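Mannosephosphate isomerase, putative (PDB 1ZX5) probably catalyses the zinc-dependent interconversion of D-mannose 6-phosphate and D-fructose 6-phosphate, as a type 1 mannose-6-phosphate isomerase built on the cupin fold. Local coordinates at residues V87-A92 and R182-S187; A120-N125 and Y165-I170; G127-G132 and F160-Y165; F230-V235 and K292-Y297. One frame throughout, in Å; residues are numbered along the deposited sequence. Where two conformers were deposited one is given.

Interaction 1. Residues V87-A92 and R182-S187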
loop_
_atom_site.group_PDB
_atom_site.type_symbol
_atom_site.label_atom_id
_atom_site.label_comp_id
_atom_site.label_asym_id
_atom_site.label_seq_id
_atom_site.Cartn_x
_atom_site.Cartn_y
_atom_site.Cartn_z
ATOM N N VAL A 87 1.181 -2.663 3.739
ATOM C CA VAL A 87 0.527 -3.007 2.490
ATOM C C VAL A 87 -0.965 -3.094 2.742
ATOM O O VAL A 87 -1.404 -3.819 3.634
ATOM C CB VAL A 87 1.061 -4.360 1.902
ATOM C CG1 VAL A 87 0.372 -4.682 0.600
ATOM C CG2 VAL A 87 2.575 -4.302 1.696
ATOM N N ARG A 88 -1.737 -2.351 1.950
ATOM C CA ARG A 88 -3.175 -2.298 2.105
ATOM C C ARG A 88 -3.903 -2.374 0.776
ATOM O O ARG A 88 -3.542 -1.664 -0.161
ATOM C CB ARG A 88 -3.573 -0.989 2.768
ATOM C CG ARG A 88 -3.057 -0.841 4.170
ATOM C CD ARG A 88 -3.646 0.382 4.799
ATOM N NE ARG A 88 -2.967 1.602 4.398
ATOM C CZ ARG A 88 -3.370 2.817 4.759
ATOM N NH1 ARG A 88 -4.463 2.974 5.508
ATOM N NH2 ARG A 88 -2.682 3.881 4.367
ATOM N N LEU A 89 -4.925 -3.232 0.703
ATOM C CA LEU A 89 -5.965 -3.093 -0.305
ATOM C C LEU A 89 -6.916 -2.006 0.176
ATOM O O LEU A 89 -7.300 -1.999 1.359
ATOM C CB LEU A 89 -6.728 -4.412 -0.517
ATOM C CG LEU A 89 -5.905 -5.607 -1.017
ATOM C CD1 LEU A 89 -6.771 -6.861 -1.045
ATOM C CD2 LEU A 89 -5.310 -5.298 -2.390
ATOM N N ILE A 90 -7.274 -1.092 -0.730
ATOM C CA ILE A 90 -8.165 0.043 -0.416
ATOM C C ILE A 90 -9.306 0.080 -1.428
ATOM O O ILE A 90 -9.074 0.100 -2.634
ATOM C CB ILE A 90 -7.420 1.417 -0.474
ATOM C CG1 ILE A 90 -6.188 1.449 0.446
ATOM C CG2 ILE A 90 -8.398 2.618 -0.244
ATOM C CD1 ILE A 90 -6.488 1.574 1.902
ATOM N N ASP A 91 -10.534 0.090 -0.928
ATOM C CA ASP A 91 -11.708 0.220 -1.775
ATOM C C ASP A 91 -12.330 1.592 -1.540
ATOM O O ASP A 91 -13.219 1.750 -0.691
ATOM C CB ASP A 91 -12.718 -0.903 -1.497
ATOM C CG ASP A 91 -13.910 -0.870 -2.450
ATOM O OD1 ASP A 91 -13.788 -0.243 -3.527
ATOM O OD2 ASP A 91 -14.974 -1.466 -2.123
ATOM N N ALA A 92 -11.825 2.590 -2.265
ATOM C CA ALA A 92 -12.339 3.954 -2.147
ATOM C C ALA A 92 -13.548 4.078 -3.064
ATOM O O ALA A 92 -13.477 4.688 -4.130
ATOM C CB ALA A 92 -11.239 4.984 -2.491
ATOM N N ARG A 182 -10.321 1.144 -6.808
ATOM C CA ARG A 182 -9.799 -0.039 -6.123
ATOM C C ARG A 182 -8.293 -0.047 -6.299
ATOM O O ARG A 182 -7.795 0.028 -7.419
ATOM C CB ARG A 182 -10.379 -1.314 -6.729
ATOM C CG ARG A 182 -11.888 -1.390 -6.643
ATOM C CD ARG A 182 -12.410 -2.465 -7.550
ATOM N NE ARG A 182 -13.854 -2.594 -7.420
ATOM C CZ ARG A 182 -14.592 -3.480 -8.093
ATOM N NH1 ARG A 182 -14.027 -4.314 -8.957
ATOM N NH2 ARG A 182 -15.900 -3.531 -7.905
ATOM N N VAL A 183 -7.566 -0.154 -5.193
ATOM C CA VAL A 183 -6.133 0.133 -5.236
ATOM C C VAL A 183 -5.357 -0.678 -4.188
ATOM O O VAL A 183 -5.864 -0.979 -3.088
ATOM C CB VAL A 183 -5.874 1.708 -5.183
ATOM C CG1 VAL A 183 -6.705 2.369 -4.118
ATOM C CG2 VAL A 183 -4.397 2.065 -5.002
ATOM N N LEU A 184 -4.155 -1.095 -4.576
ATOM C CA LEU A 184 -3.173 -1.632 -3.660
ATOM C C LEU A 184 -2.239 -0.483 -3.297
ATOM O O LEU A 184 -1.620 0.115 -4.186
ATOM C CB LEU A 184 -2.401 -2.753 -4.359
ATOM C CG LEU A 184 -1.209 -3.405 -3.635
ATOM C CD1 LEU A 184 -1.670 -4.100 -2.357
ATOM C CD2 LEU A 184 -0.518 -4.397 -4.540
ATOM N N GLU A 185 -2.120 -0.176 -2.005
ATOM C CA GLU A 185 -1.260 0.927 -1.545
ATOM C C GLU A 185 -0.115 0.425 -0.662
ATOM O O GLU A 185 -0.339 -0.043 0.460
ATOM C CB GLU A 185 -2.088 2.027 -0.824
ATOM C CG GLU A 185 -3.162 2.660 -1.715
ATOM C CD GLU A 185 -3.911 3.850 -1.109
ATOM O OE1 GLU A 185 -3.461 4.433 -0.092
ATOM O OE2 GLU A 185 -4.965 4.209 -1.684
ATOM N N VAL A 186 1.110 0.518 -1.176
ATOM C CA VAL A 186 2.286 0.137 -0.419
ATOM C C VAL A 186 2.880 1.432 0.120
ATOM O O VAL A 186 3.250 2.319 -0.658
ATOM C CB VAL A 186 3.331 -0.624 -1.285
ATOM C CG1 VAL A 186 4.513 -1.082 -0.414
ATOM C CG2 VAL A 186 2.681 -1.805 -1.987
ATOM N N SER A 187 2.956 1.558 1.446
ATOM C CA SER A 187 3.508 2.766 2.043
ATOM C C SER A 187 4.542 2.452 3.111
ATOM O O SER A 187 4.761 1.292 3.447
ATOM C CB SER A 187 2.398 3.620 2.637
ATOM O OG SER A 187 1.791 2.964 3.743
HETATM O O HOH W 1 -0.336 1.353 2.847
#

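Interaction 2. Residues A120-N125 and Y165-I170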
loop_
_atom_site.group_PDB
_atom_site.type_symbol
_atom_site.label_atom_id
_atom_site.label_comp_id
_atom_site.label_asym_id
_atom_site.label_seq_id
_atom_site.Cartn_x
_atom_site.Cartn_y
_atom_site.Cartn_z
ATOM N N ALA A 120 3.284 4.056 -2.842
ATOM C CA ALA A 120 3.125 3.659 -4.215
ATOM C C ALA A 120 1.749 2.985 -4.345
ATOM O O ALA A 120 1.371 2.140 -3.533
ATOM C CB ALA A 120 4.258 2.722 -4.625
ATOM N N TRP A 121 1.003 3.385 -5.366
ATOM C CA TRP A 121 -0.363 2.922 -5.595
ATOM C C TRP A 121 -0.386 2.096 -6.859
ATOM O O TRP A 121 0.234 2.469 -7.847
ATOM C CB TRP A 121 -1.284 4.123 -5.824
ATOM C CG TRP A 121 -1.656 4.923 -4.611
ATOM C CD1 TRP A 121 -1.060 4.904 -3.379
ATOM C CD2 TRP A 121 -2.708 5.894 -4.535
ATOM N NE1 TRP A 121 -1.694 5.782 -2.532
ATOM C CE2 TRP A 121 -2.712 6.402 -3.217
ATOM C CE3 TRP A 121 -3.652 6.386 -5.460
ATOM C CZ2 TRP A 121 -3.625 7.390 -2.795
ATOM C CZ3 TRP A 121 -4.566 7.368 -5.039
ATOM C CH2 TRP A 121 -4.544 7.856 -3.721
ATOM N N LEU A 122 -1.086 0.968 -6.810
ATOM C CA LEU A 122 -1.407 0.174 -7.986
ATOM C C LEU A 122 -2.925 0.038 -8.036
ATOM O O LEU A 122 -3.553 -0.523 -7.138
ATOM C CB LEU A 122 -0.741 -1.206 -7.945
ATOM C CG LEU A 122 -1.003 -2.104 -9.169
ATOM C CD1 LEU A 122 -0.246 -1.623 -10.430
ATOM C CD2 LEU A 122 -0.672 -3.566 -8.847
ATOM N N VAL A 123 -3.495 0.569 -9.100
ATOM C CA VAL A 123 -4.933 0.676 -9.269
ATOM C C VAL A 123 -5.430 -0.576 -10.006
ATOM O O VAL A 123 -4.712 -1.129 -10.832
ATOM C CB VAL A 123 -5.214 1.989 -10.059
ATOM C CG1 VAL A 123 -6.559 1.986 -10.736
ATOM C CG2 VAL A 123 -5.007 3.230 -9.160
ATOM N N PHE A 124 -6.646 -1.024 -9.708
ATOM C CA PHE A 124 -7.172 -2.251 -10.305
ATOM C C PHE A 124 -8.338 -2.049 -11.250
ATOM O O PHE A 124 -8.769 -2.992 -11.891
ATOM C CB PHE A 124 -7.557 -3.270 -9.218
ATOM C CG PHE A 124 -6.382 -3.779 -8.440
ATOM C CD1 PHE A 124 -5.364 -4.495 -9.077
ATOM C CD2 PHE A 124 -6.265 -3.511 -7.090
ATOM C CE1 PHE A 124 -4.252 -4.947 -8.374
ATOM C CE2 PHE A 124 -5.171 -3.975 -6.368
ATOM C CZ PHE A 124 -4.161 -4.700 -7.013
ATOM N N ASN A 125 -8.854 -0.830 -11.345
ATOM C CA ASN A 125 -10.087 -0.621 -12.088
ATOM C C ASN A 125 -10.081 0.735 -12.777
ATOM O O ASN A 125 -9.073 1.438 -12.760
ATOM C CB ASN A 125 -11.313 -0.790 -11.160
ATOM C CG ASN A 125 -11.481 0.370 -10.176
ATOM O OD1 ASN A 125 -10.501 0.977 -9.729
ATOM N ND2 ASN A 125 -12.729 0.688 -9.846
ATOM N N TYR A 165 -4.066 -1.190 -13.389
ATOM C CA TYR A 165 -2.612 -1.291 -13.286
ATOM C C TYR A 165 -1.846 0.013 -13.536
ATOM O O TYR A 165 -0.614 0.005 -13.559
ATOM C CB TYR A 165 -2.050 -2.498 -14.084
ATOM C CG TYR A 165 -2.737 -3.781 -13.678
ATOM C CD1 TYR A 165 -2.561 -4.305 -12.390
ATOM C CD2 TYR A 165 -3.610 -4.445 -14.556
ATOM C CE1 TYR A 165 -3.230 -5.478 -11.982
ATOM C CE2 TYR A 165 -4.287 -5.605 -14.161
ATOM C CZ TYR A 165 -4.088 -6.113 -12.872
ATOM O OH TYR A 165 -4.736 -7.258 -12.471
ATOM N N ASP A 166 -2.567 1.125 -13.709
ATOM C CA ASP A 166 -1.947 2.438 -13.577
ATOM C C ASP A 166 -1.342 2.513 -12.192
ATOM O O ASP A 166 -1.871 1.896 -11.245
ATOM C CB ASP A 166 -2.975 3.567 -13.714
ATOM C CG ASP A 166 -3.388 3.806 -15.139
ATOM O OD1 ASP A 166 -2.750 3.248 -16.067
ATOM O OD2 ASP A 166 -4.365 4.549 -15.339
ATOM N N THR A 167 -0.240 3.258 -12.078
ATOM C CA THR A 167 0.415 3.470 -10.803
ATOM C C THR A 167 0.585 4.951 -10.495
ATOM O O THR A 167 0.603 5.802 -11.394
ATOM C CB THR A 167 1.815 2.778 -10.710
ATOM O OG1 THR A 167 2.711 3.360 -11.657
ATOM C CG2 THR A 167 1.737 1.274 -10.943
ATOM N N PHE A 168 0.706 5.238 -9.201
ATOM C CA PHE A 168 0.967 6.571 -8.695
ATOM C C PHE A 168 2.012 6.465 -7.606
ATOM O O PHE A 168 2.128 5.429 -6.945
ATOM C CB PHE A 168 -0.325 7.205 -8.137
ATOM C CG PHE A 168 -1.379 7.395 -9.177
ATOM C CD1 PHE A 168 -1.409 8.553 -9.946
ATOM C CD2 PHE A 168 -2.311 6.397 -9.429
ATOM C CE1 PHE A 168 -2.364 8.729 -10.945
ATOM C CE2 PHE A 168 -3.271 6.562 -10.426
ATOM C CZ PHE A 168 -3.295 7.731 -11.186
ATOM N N VAL A 169 2.782 7.533 -7.438
ATOM C CA VAL A 169 3.666 7.660 -6.291
ATOM C C VAL A 169 3.273 8.947 -5.589
ATOM O O VAL A 169 3.359 10.031 -6.166
ATOM C CB VAL A 169 5.181 7.672 -6.675
ATOM C CG1 VAL A 169 6.053 7.936 -5.425
ATOM C CG2 VAL A 169 5.589 6.343 -7.352
ATOM N N ILE A 170 2.798 8.804 -4.351
ATOM C CA ILE A 170 2.315 9.931 -3.563
ATOM C C ILE A 170 3.366 10.275 -2.522
ATOM O O ILE A 170 3.555 9.550 -1.535
ATOM C CB ILE A 170 0.932 9.630 -2.886
ATOM C CG1 ILE A 170 -0.075 9.062 -3.905
ATOM C CG2 ILE A 170 0.393 10.880 -2.184
ATOM C CD1 ILE A 170 -0.449 10.010 -5.039
#

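Interaction 3. Residues G127-G132 and F160-Y165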
loop_
_atom_site.group_PDB
_atom_site.type_symbol
_atom_site.label_atom_id
_atom_site.label_comp_id
_atom_site.label_asym_id
_atom_site.label_seq_id
_atom_site.Cartn_x
_atom_site.Cartn_y
_atom_site.Cartn_z
ATOM N N GLY A 127 -11.430 4.192 -12.337
ATOM C CA GLY A 127 -11.992 5.059 -11.315
ATOM C C GLY A 127 -11.306 6.393 -11.447
ATOM O O GLY A 127 -10.756 6.702 -12.505
ATOM N N LYS A 128 -11.323 7.174 -10.373
ATOM C CA LYS A 128 -10.678 8.480 -10.376
ATOM C C LYS A 128 -9.679 8.620 -9.236
ATOM O O LYS A 128 -10.029 8.445 -8.065
ATOM C CB LYS A 128 -11.723 9.591 -10.303
ATOM C CG LYS A 128 -12.324 9.941 -11.643
ATOM C CD LYS A 128 -13.714 10.535 -11.499
ATOM C CE LYS A 128 -14.149 11.158 -12.814
ATOM N NZ LYS A 128 -15.601 10.921 -13.141
ATOM N N ALA A 129 -8.437 8.915 -9.598
ATOM C CA ALA A 129 -7.402 9.248 -8.641
ATOM C C ALA A 129 -7.140 10.754 -8.717
ATOM O O ALA A 129 -7.158 11.345 -9.799
ATOM C CB ALA A 129 -6.131 8.461 -8.939
ATOM N N TYR A 130 -6.921 11.370 -7.561
ATOM C CA TYR A 130 -6.651 12.810 -7.480
ATOM C C TYR A 130 -5.338 13.000 -6.753
ATOM O O TYR A 130 -5.174 12.465 -5.666
ATOM C CB TYR A 130 -7.768 13.526 -6.717
ATOM C CG TYR A 130 -9.143 13.323 -7.306
ATOM C CD1 TYR A 130 -9.676 14.245 -8.210
ATOM C CD2 TYR A 130 -9.922 12.212 -6.952
ATOM C CE1 TYR A 130 -10.948 14.071 -8.750
ATOM C CE2 TYR A 130 -11.196 12.021 -7.496
ATOM C CZ TYR A 130 -11.700 12.956 -8.390
ATOM O OH TYR A 130 -12.959 12.783 -8.933
ATOM N N ALA A 131 -4.410 13.751 -7.336
ATOM C CA ALA A 131 -3.085 13.914 -6.735
ATOM C C ALA A 131 -2.368 15.177 -7.209
ATOM O O ALA A 131 -2.117 15.343 -8.411
ATOM C CB ALA A 131 -2.211 12.655 -6.995
ATOM N N GLY A 132 -2.041 16.052 -6.253
ATOM C CA GLY A 132 -1.314 17.297 -6.500
ATOM C C GLY A 132 -2.233 18.410 -6.979
ATOM O O GLY A 132 -3.178 18.153 -7.727
ATOM N N PHE A 160 -7.233 11.977 -12.487
ATOM C CA PHE A 160 -6.785 10.912 -13.355
ATOM C C PHE A 160 -7.881 9.894 -13.502
ATOM O O PHE A 160 -8.315 9.295 -12.519
ATOM C CB PHE A 160 -5.543 10.250 -12.779
ATOM C CG PHE A 160 -4.395 11.192 -12.600
ATOM C CD1 PHE A 160 -3.517 11.444 -13.661
ATOM C CD2 PHE A 160 -4.190 11.837 -11.381
ATOM C CE1 PHE A 160 -2.446 12.317 -13.495
ATOM C CE2 PHE A 160 -3.129 12.706 -11.211
ATOM C CZ PHE A 160 -2.251 12.948 -12.272
ATOM N N GLU A 161 -8.347 9.717 -14.730
ATOM C CA GLU A 161 -9.258 8.629 -15.043
ATOM C C GLU A 161 -8.394 7.422 -15.313
ATOM O O GLU A 161 -7.665 7.388 -16.288
ATOM C CB GLU A 161 -10.150 8.992 -16.238
ATOM C CG GLU A 161 -11.418 9.693 -15.761
ATOM C CD GLU A 161 -11.910 10.777 -16.683
ATOM O OE1 GLU A 161 -12.117 10.505 -17.896
ATOM O OE2 GLU A 161 -12.121 11.906 -16.177
ATOM N N THR A 162 -8.459 6.443 -14.420
ATOM C CA THR A 162 -7.529 5.325 -14.451
ATOM C C THR A 162 -7.983 4.187 -15.359
ATOM O O THR A 162 -9.150 4.112 -15.753
ATOM C CB THR A 162 -7.268 4.787 -13.028
ATOM O OG1 THR A 162 -8.460 4.181 -12.509
ATOM C CG2 THR A 162 -6.824 5.917 -12.092
ATOM N N THR A 163 -7.026 3.332 -15.714
ATOM C CA THR A 163 -7.291 1.997 -16.247
ATOM C C THR A 163 -6.545 1.046 -15.322
ATOM O O THR A 163 -5.622 1.483 -14.623
ATOM C CB THR A 163 -6.793 1.825 -17.712
ATOM O OG1 THR A 163 -5.397 2.146 -17.786
ATOM C CG2 THR A 163 -7.585 2.721 -18.681
ATOM N N PRO A 164 -6.945 -0.246 -15.286
ATOM C CA PRO A 164 -6.264 -1.186 -14.404
ATOM C C PRO A 164 -4.740 -1.124 -14.535
ATOM O O PRO A 164 -4.204 -1.035 -15.659
ATOM C CB PRO A 164 -6.777 -2.546 -14.891
ATOM C CG PRO A 164 -8.139 -2.253 -15.409
ATOM C CD PRO A 164 -8.048 -0.891 -16.033
ATOM N N TYR A 165 -4.066 -1.190 -13.389
ATOM C CA TYR A 165 -2.612 -1.291 -13.286
ATOM C C TYR A 165 -1.846 0.013 -13.536
ATOM O O TYR A 165 -0.614 0.005 -13.559
ATOM C CB TYR A 165 -2.050 -2.498 -14.084
ATOM C CG TYR A 165 -2.737 -3.781 -13.678
ATOM C CD1 TYR A 165 -2.561 -4.305 -12.390
ATOM C CD2 TYR A 165 -3.610 -4.445 -14.556
ATOM C CE1 TYR A 165 -3.230 -5.478 -11.982
ATOM C CE2 TYR A 165 -4.287 -5.605 -14.161
ATOM C CZ TYR A 165 -4.088 -6.113 -12.872
ATOM O OH TYR A 165 -4.736 -7.258 -12.471
#

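Interaction 4. Residues F230-V235 and K292-Y297. With ACY (acetic acid), chain E.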
loop_
_atom_site.group_PDB
_atom_site.type_symbol
_atom_site.label_atom_id
_atom_site.label_comp_id
_atom_site.label_asym_id
_atom_site.label_seq_id
_atom_site.Cartn_x
_atom_site.Cartn_y
_atom_site.Cartn_z
ATOM N N PHE A 230 11.199 1.131 -1.395
ATOM C CA PHE A 230 10.435 -0.039 -1.793
ATOM C C PHE A 230 9.824 0.151 -3.184
ATOM O O PHE A 230 9.748 1.265 -3.700
ATOM C CB PHE A 230 9.343 -0.365 -0.751
ATOM C CG PHE A 230 8.387 0.765 -0.488
ATOM C CD1 PHE A 230 7.302 1.003 -1.342
ATOM C CD2 PHE A 230 8.560 1.599 0.623
ATOM C CE1 PHE A 230 6.415 2.048 -1.089
ATOM C CE2 PHE A 230 7.676 2.647 0.879
ATOM C CZ PHE A 230 6.605 2.863 0.024
ATOM N N GLY A 231 9.378 -0.945 -3.783
ATOM C CA GLY A 231 8.698 -0.861 -5.062
ATOM C C GLY A 231 7.735 -2.011 -5.233
ATOM O O GLY A 231 7.635 -2.893 -4.379
ATOM N N LEU A 232 7.041 -1.995 -6.361
ATOM C CA LEU A 232 6.092 -3.031 -6.727
ATOM C C LEU A 232 6.146 -3.182 -8.247
ATOM O O LEU A 232 6.396 -2.206 -8.962
ATOM C CB LEU A 232 4.675 -2.659 -6.256
ATOM C CG LEU A 232 3.980 -1.440 -6.886
ATOM C CD1 LEU A 232 3.263 -1.815 -8.192
ATOM C CD2 LEU A 232 2.978 -0.833 -5.897
ATOM N N GLU A 233 5.930 -4.402 -8.728
ATOM C CA GLU A 233 5.821 -4.664 -10.169
ATOM C C GLU A 233 4.790 -5.744 -10.394
ATOM O O GLU A 233 4.659 -6.659 -9.582
ATOM C CB GLU A 233 7.161 -5.101 -10.775
ATOM C CG GLU A 233 7.772 -6.340 -10.100
ATOM C CD GLU A 233 9.028 -6.843 -10.784
ATOM O OE1 GLU A 233 9.464 -6.222 -11.776
ATOM O OE2 GLU A 233 9.568 -7.886 -10.347
ATOM N N VAL A 234 4.059 -5.627 -11.496
ATOM C CA VAL A 234 3.104 -6.634 -11.906
ATOM C C VAL A 234 3.820 -7.625 -12.836
ATOM O O VAL A 234 4.379 -7.227 -13.851
ATOM C CB VAL A 234 1.874 -5.989 -12.610
ATOM C CG1 VAL A 234 0.876 -7.064 -13.089
ATOM C CG2 VAL A 234 1.185 -4.982 -11.668
ATOM N N VAL A 235 3.830 -8.903 -12.466
ATOM C CA VAL A 235 4.395 -9.955 -13.307
ATOM C C VAL A 235 3.254 -10.686 -14.019
ATOM O O VAL A 235 2.349 -11.207 -13.361
ATOM C CB VAL A 235 5.232 -10.957 -12.466
ATOM C CG1 VAL A 235 5.970 -11.984 -13.379
ATOM C CG2 VAL A 235 6.214 -10.201 -11.570
ATOM N N LYS A 292 -1.853 -12.533 -13.118
ATOM C CA LYS A 292 -1.051 -11.358 -12.797
ATOM C C LYS A 292 -0.779 -11.368 -11.321
ATOM O O LYS A 292 -1.708 -11.416 -10.509
ATOM C CB LYS A 292 -1.755 -10.057 -13.210
ATOM C CG LYS A 292 -2.004 -9.994 -14.710
ATOM C CD LYS A 292 -2.520 -8.654 -15.137
ATOM C CE LYS A 292 -3.133 -8.742 -16.527
ATOM N NZ LYS A 292 -2.080 -8.850 -17.559
ATOM N N ILE A 293 0.500 -11.366 -10.976
ATOM C CA ILE A 293 0.901 -11.407 -9.581
ATOM C C ILE A 293 1.749 -10.154 -9.332
ATOM O O ILE A 293 2.587 -9.793 -10.151
ATOM C CB ILE A 293 1.624 -12.766 -9.240
ATOM C CG1 ILE A 293 1.791 -12.956 -7.719
ATOM C CG2 ILE A 293 2.960 -12.928 -10.018
ATOM C CD1 ILE A 293 2.109 -14.405 -7.317
ATOM N N VAL A 294 1.492 -9.476 -8.220
ATOM C CA VAL A 294 2.222 -8.277 -7.878
ATOM C C VAL A 294 3.356 -8.657 -6.940
ATOM O O VAL A 294 3.125 -9.298 -5.905
ATOM C CB VAL A 294 1.301 -7.221 -7.191
ATOM C CG1 VAL A 294 2.077 -5.910 -6.933
ATOM C CG2 VAL A 294 0.032 -6.968 -8.039
ATOM N N ARG A 295 4.576 -8.267 -7.293
ATOM C CA ARG A 295 5.714 -8.459 -6.407
ATOM C C ARG A 295 6.060 -7.131 -5.724
ATOM O O ARG A 295 6.357 -6.146 -6.390
ATOM C CB ARG A 295 6.920 -8.986 -7.183
ATOM C CG ARG A 295 8.053 -9.438 -6.290
ATOM C CD ARG A 295 9.259 -9.937 -7.081
ATOM N NE ARG A 295 9.954 -8.870 -7.791
ATOM C CZ ARG A 295 11.056 -8.255 -7.370
ATOM N NH1 ARG A 295 11.597 -7.299 -8.124
ATOM N NH2 ARG A 295 11.638 -8.593 -6.220
ATOM N N ILE A 296 6.019 -7.127 -4.397
ATOM C CA ILE A 296 6.354 -5.964 -3.598
ATOM C C ILE A 296 7.716 -6.253 -2.972
ATOM O O ILE A 296 7.938 -7.322 -2.427
ATOM C CB ILE A 296 5.248 -5.685 -2.515
ATOM C CG1 ILE A 296 3.877 -5.536 -3.189
ATOM C CG2 ILE A 296 5.601 -4.458 -1.647
ATOM C CD1 ILE A 296 2.663 -5.720 -2.244
ATOM N N TYR A 297 8.644 -5.318 -3.076
ATOM C CA TYR A 297 10.009 -5.584 -2.646
ATOM C C TYR A 297 10.601 -4.369 -1.948
ATOM O O TYR A 297 10.185 -3.232 -2.185
ATOM C CB TYR A 297 10.893 -5.999 -3.847
ATOM C CG TYR A 297 10.833 -5.017 -4.987
ATOM C CD1 TYR A 297 11.724 -3.938 -5.047
ATOM C CD2 TYR A 297 9.868 -5.142 -5.994
ATOM C CE1 TYR A 297 11.673 -3.019 -6.073
ATOM C CE2 TYR A 297 9.809 -4.225 -7.042
ATOM C CZ TYR A 297 10.712 -3.162 -7.070
ATOM O OH TYR A 297 10.673 -2.236 -8.098
HETATM C C ACY E . -0.035 -5.524 -16.700
HETATM O O ACY E . -1.161 -5.883 -17.105
HETATM O OXT ACY E . 0.930 -6.304 -16.524
HETATM C CH3 ACY E . 0.171 -4.073 -16.429
HETATM O O HOH W 2 8.919 -1.703 -9.759
#

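Interaction 1. Residues V87-A92 and R182-S187
Arg88 and Glu185 face each other as a hydrogen-bonded pair in the antiparallel sheet of the cupin fold, where strand 85-92 lies between strands 36-41 and 181-188. The backbone bonds come in two reciprocal pairs, Arg88 with Glu185 and Ile90 with Val183. Glu185 N to Arg88 O spans 2.8 Å and is almost straight at 179°, and Ile90 N reaches Val183 O over 2.7 Å.

Apolar contacts divide between the two faces of the sheet. On one, Leu184 has CG anti to its backbone N (chi1 175°), and its CD1 touches Val87 CG1 at 3.6 Å and Leu89 CD2 at 3.8 Å. On the other, Ile90 CB meets Val183 CG1 at 3.8 Å. In one of its two conformers the Glu185 side chain also crosses that of Ile90, a less certain contact.

Charged groups lie on both faces. On the second, the Arg88 guanidinium carries Ile90 CD1 over one face and gives NH1 to Glu38 in a salt bridge. Asp91 and Arg182 run side by side on the first face, and Asp91 OD2 accepts from Gly22 N. One water ties the strands beyond the backbone bonds: it accepts from Arg88 NE in the guanidinium plane at 3.1 Å and donates to Glu185 O and to Ser187 OG.

Interaction 2. Residues A120-N125 and Y165-I170
The Trp121 indole carries Ile170 CG1 over one face, a CH-pi contact 4.0 Å from the centroid of its five-membered ring. Phe168, the antiparallel partner of Trp121, receives Val123 CG2 at its ring edge, in plane, with Phe168 CE2 4.0 Å away. Tyr165 CE1 comes to the edge of the Phe124 ring, 3.7 Å from Phe124 CD1, the two rings meeting obliquely, and Leu122 CD1 lies at the edge of the Tyr165 ring. On the Leu122 face of the sheet, Leu122 CG is anti to the backbone N (chi1 -179°), and its CD1 packs 3.5 Å from Thr167 CG2.

Trp121 and Phe168 exchange two backbone bonds. Past Thr167 the pairing goes on into the turn, with Val123 N to Asp166 O at 3.0 Å and Tyr165 N to Val123 O at 2.6 Å. Strand 167-170 is outermost on this side of the cupin sheet within the chain. Backbone bonds and apolar groups therefore make this edge, and polar ends are satisfied outside it: Tyr165 OH by Glu256, the Asp166 carboxylate by Lys222.

Interaction 3. Residues G127-G132 and F160-Y165
Gly127 meets Thr162 twice at the start of a short antiparallel pairing, which belongs to the three-stranded sheet of strands 157-161, 128-131 and 176-179. Gly127 N donates to Thr162 OG1 at 3.0 Å, and Thr162 N returns a bond to Gly127 O with an angle of 171°. Thr162 OG1 sits between its own backbone N and carbonyl carbon (chi1 68°), which turns the hydroxyl to Gly127; it is also hydrogen-bonded to Asn125 O. A valine in place of Thr162 would probably leave Gly127 N and Asn125 O without this shared partner, with only the backbone bond to Gly127 O remaining.

Lys128 follows, its side chain beside that of Glu161 and pointing the same way; their charged atoms, NZ and OE2, stay 4.7 Å apart, too far for a salt bridge. Ala129 forms the hydrogen-bonded pair with Phe160: Ala129 N reaches Phe160 O at 2.9 Å and Phe160 N reaches Ala129 O at 2.8 Å. Ala129 CB packs 4.1 Å from Thr162 CG2. Farther on, Ala131 O lies at the edge of the Phe160 ring, in plane, 4.0 Å from CE2. The same ring meets Phe168 edge-to-face, joining this sheet to strand 167-170.

The chemistry implies a division of labour: backbone bonds and one threonine hydroxyl set the pairing, apolar groups fill the Phe160 side, and the opposite charges of Lys128 and Glu161 lie near each other without pairing.

Interaction 4. Residues F230-V235 and K292-Y297
Tyr297 lays its ring over Gly231, whose CA is 4.0 Å from the ring centroid in a CH-pi contact. Packing is tight here, with Tyr297 CE2 3.5 Å from Gly231 C. Reciprocal backbone bonds join Gly231 with Tyr297, Glu233 with Arg295 and Val235 with Ile293. On the Glu233 face, OE2 lies close to the Arg295 guanidinium plane and accepts from both NE at 2.8 Å and NH1 at 3.1 Å, with the carboxylate turned 69° from that plane; Tyr297 CD2 lies over one guanidinium face. An alanine in place of Glu233 would probably leave Arg295 without this charge partner and its guanidinium freer to turn.

The Val234 end is looser. Val234 CG1 is 4.0 Å from Lys292 CB, and Lys292 NZ leads away to Asp236 and to an acetic acid molecule, probably from the crystallisation liquor. Leu232, Val234, Val294 and Ile296 face the other cupin sheet, packing against strands 85-92, 119-123 and 181-188, while strands 224-226 and 250-256 flank the pair.

From the N terminus, strand 85-92 opens interaction 1, which closes only when the chain returns as strand 181-188 some 90 residues later. Within that loop, strand 119-123 opens interaction 2, closed by 165-170, and interaction 3 lies inside this in turn, pairing 127-132 with 160-165. The three are therefore nested, none crossing, and interactions 2 and 3 share Tyr165. Interactions 1 and 2 lie in one sheet, since strands 181-188 and 119-123 are neighbours; interaction 3 adds a small second sheet beside it. Interaction 4 follows in series, closing the C-terminal cupin domain, whose Val294 and Ile296 pack on Leu122 and Val186 of the first sheet.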